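Lysosome-associated membrane glycoprotein 1 (Mus musculus, PDB 5GV0) is a heavily glycosylated lysosomal membrane protein whose membrane-proximal luminal domain probably takes part in its assembly. Local coordinates at residues Asn117-Asn122 with Val140-Phe145. Numbering follows the deposited sequence.
Sequences NSYKCN and VQVQAF
Gln-141 reaches across to Ser-118 on one face of an antiparallel strand pair. Its NE2 donates to Ser-118 OG at 3.1 Å, almost straight (168°), and the hydroxyl lies in the amide plane. CG of Gln-141 is anti to the backbone N (chi1 -175°), and the chain stays extended beyond it. The other end of the amide, OE1, accepts from a water 2.9 Å away. The water bridges OE1 to Lys-120 NZ (3.0 Å), so both ends of the amide have a partner, one of them a water. CG and CD of the extended Gln-143 side chain lie against the carbonyl oxygen of Asn-117, each 3.3 Å from that O. On the opposite face, Val-140 CG1 meets the edge of the Tyr-119 ring in its plane, 3.6 Å from CE2. Val-142 CG1 packs against CB of Tyr-119, and Val-140 CG1 also lies near CB of Cys-121.

The backbones pair Tyr-119 with Val-142 and Cys-121 with Val-140 as hydrogen-bonded pairs. Tyr-119 N to Val-142 O and Val-142 N to Tyr-119 O are both 2.9 Å; Cys-121 N and O bond Val-140 O and N in the same way. Between them, Lys-120 and Gln-141 form a non-hydrogen-bonded pair, with CA atoms 4.3 Å apart. On its other edge, strand 118-121 pairs in parallel with strand 155-157, in a sheet of the beta-prism fold of LAMP luminal domains.

Further out, the disulfide from Cys-121 to Cys-158 ties this strand to the chain just beyond strand 155-157. Gly-153 acts on both polar side chains, its O bonding Ser-118 OG and its N bonding Gln-143 OE1, while Lys-146 O takes Gln-143 NE2.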
# COMPACT_ATOMS: atom_id res chain seq x y z
N ASN A 117 -0.46 -16.20 -8.03
CA ASN A 117 -1.61 -15.52 -8.62
C ASN A 117 -1.52 -14.04 -8.27
O ASN A 117 -0.71 -13.65 -7.44
CB ASN A 117 -2.92 -16.10 -8.10
CG ASN A 117 -3.27 -17.43 -8.73
OD1 ASN A 117 -2.64 -17.86 -9.70
ND2 ASN A 117 -4.29 -18.09 -8.20
N SER A 118 -2.36 -13.23 -8.90
CA SER A 118 -2.45 -11.82 -8.52
C SER A 118 -3.78 -11.50 -7.86
O SER A 118 -4.80 -12.15 -8.12
CB SER A 118 -2.23 -10.92 -9.75
OG SER A 118 -3.17 -11.16 -10.78
N TYR A 119 -3.76 -10.52 -6.96
CA TYR A 119 -4.96 -9.99 -6.34
C TYR A 119 -5.48 -8.86 -7.19
O TYR A 119 -4.69 -8.01 -7.60
CB TYR A 119 -4.69 -9.49 -4.91
CG TYR A 119 -5.88 -8.83 -4.26
CD1 TYR A 119 -6.83 -9.59 -3.59
CD2 TYR A 119 -6.06 -7.46 -4.30
CE1 TYR A 119 -7.94 -9.00 -3.00
CE2 TYR A 119 -7.16 -6.86 -3.71
CZ TYR A 119 -8.09 -7.64 -3.05
OH TYR A 119 -9.19 -7.05 -2.45
N LYS A 120 -6.78 -8.83 -7.46
CA LYS A 120 -7.36 -7.73 -8.22
C LYS A 120 -8.68 -7.29 -7.61
O LYS A 120 -9.51 -8.11 -7.23
CB LYS A 120 -7.58 -8.14 -9.68
CG LYS A 120 -8.04 -6.99 -10.58
CD LYS A 120 -8.14 -7.42 -12.03
CE LYS A 120 -8.64 -6.27 -12.90
NZ LYS A 120 -8.90 -6.71 -14.29
N CYS A 121 -8.87 -5.97 -7.51
CA CYS A 121 -10.13 -5.45 -7.02
C CYS A 121 -10.35 -4.04 -7.52
O CYS A 121 -9.45 -3.21 -7.46
CB CYS A 121 -10.16 -5.48 -5.49
SG CYS A 121 -11.83 -5.21 -4.80
N ASN A 122 -11.55 -3.78 -8.04
CA ASN A 122 -11.93 -2.45 -8.54
C ASN A 122 -12.93 -1.78 -7.61
O ASN A 122 -13.48 -0.72 -7.92
CB ASN A 122 -12.51 -2.56 -9.95
CG ASN A 122 -11.46 -2.94 -10.98
OD1 ASN A 122 -10.39 -2.34 -11.04
ND2 ASN A 122 -11.76 -3.95 -11.79
N VAL A 140 -6.84 -1.94 -7.55
CA VAL A 140 -5.56 -2.61 -7.39
C VAL A 140 -5.46 -3.90 -8.17
O VAL A 140 -6.41 -4.68 -8.23
CB VAL A 140 -5.28 -2.89 -5.89
CG1 VAL A 140 -6.43 -3.70 -5.27
CG2 VAL A 140 -3.95 -3.60 -5.69
N GLN A 141 -4.31 -4.10 -8.79
CA GLN A 141 -3.85 -5.44 -9.12
C GLN A 141 -2.45 -5.54 -8.52
O GLN A 141 -1.63 -4.65 -8.74
CB GLN A 141 -3.86 -5.71 -10.62
CG GLN A 141 -3.50 -7.16 -10.96
CD GLN A 141 -3.82 -7.54 -12.38
OE1 GLN A 141 -4.11 -6.68 -13.22
NE2 GLN A 141 -3.77 -8.84 -12.67
N VAL A 142 -2.20 -6.58 -7.73
CA VAL A 142 -0.93 -6.65 -7.02
C VAL A 142 -0.48 -8.09 -6.82
O VAL A 142 -1.30 -9.00 -6.66
CB VAL A 142 -1.01 -5.90 -5.65
CG1 VAL A 142 -1.99 -6.58 -4.70
CG2 VAL A 142 0.37 -5.77 -5.01
N GLN A 143 0.82 -8.30 -6.86
CA GLN A 143 1.39 -9.62 -6.67
C GLN A 143 2.76 -9.51 -5.99
O GLN A 143 3.62 -8.75 -6.45
CB GLN A 143 1.51 -10.34 -8.01
CG GLN A 143 2.00 -11.78 -7.91
CD GLN A 143 1.87 -12.50 -9.24
OE1 GLN A 143 1.01 -12.15 -10.05
NE2 GLN A 143 2.73 -13.49 -9.47
N ALA A 144 2.94 -10.25 -4.91
CA ALA A 144 4.17 -10.21 -4.13
C ALA A 144 4.81 -11.58 -4.02
O ALA A 144 4.12 -12.61 -4.04
CB ALA A 144 3.89 -9.64 -2.73
N PHE A 145 6.14 -11.56 -3.93
CA PHE A 145 7.04 -12.70 -3.72
C PHE A 145 7.26 -13.44 -5.04
O PHE A 145 8.15 -13.07 -5.79
CB PHE A 145 6.52 -13.60 -2.59
CG PHE A 145 6.55 -12.93 -1.24
CD1 PHE A 145 7.71 -12.92 -0.49
CD2 PHE A 145 5.44 -12.25 -0.76
CE1 PHE A 145 7.77 -12.27 0.73
CE2 PHE A 145 5.49 -11.59 0.46
CZ PHE A 145 6.65 -11.60 1.21
O HOH W 1 -6.05 -6.83 -15.32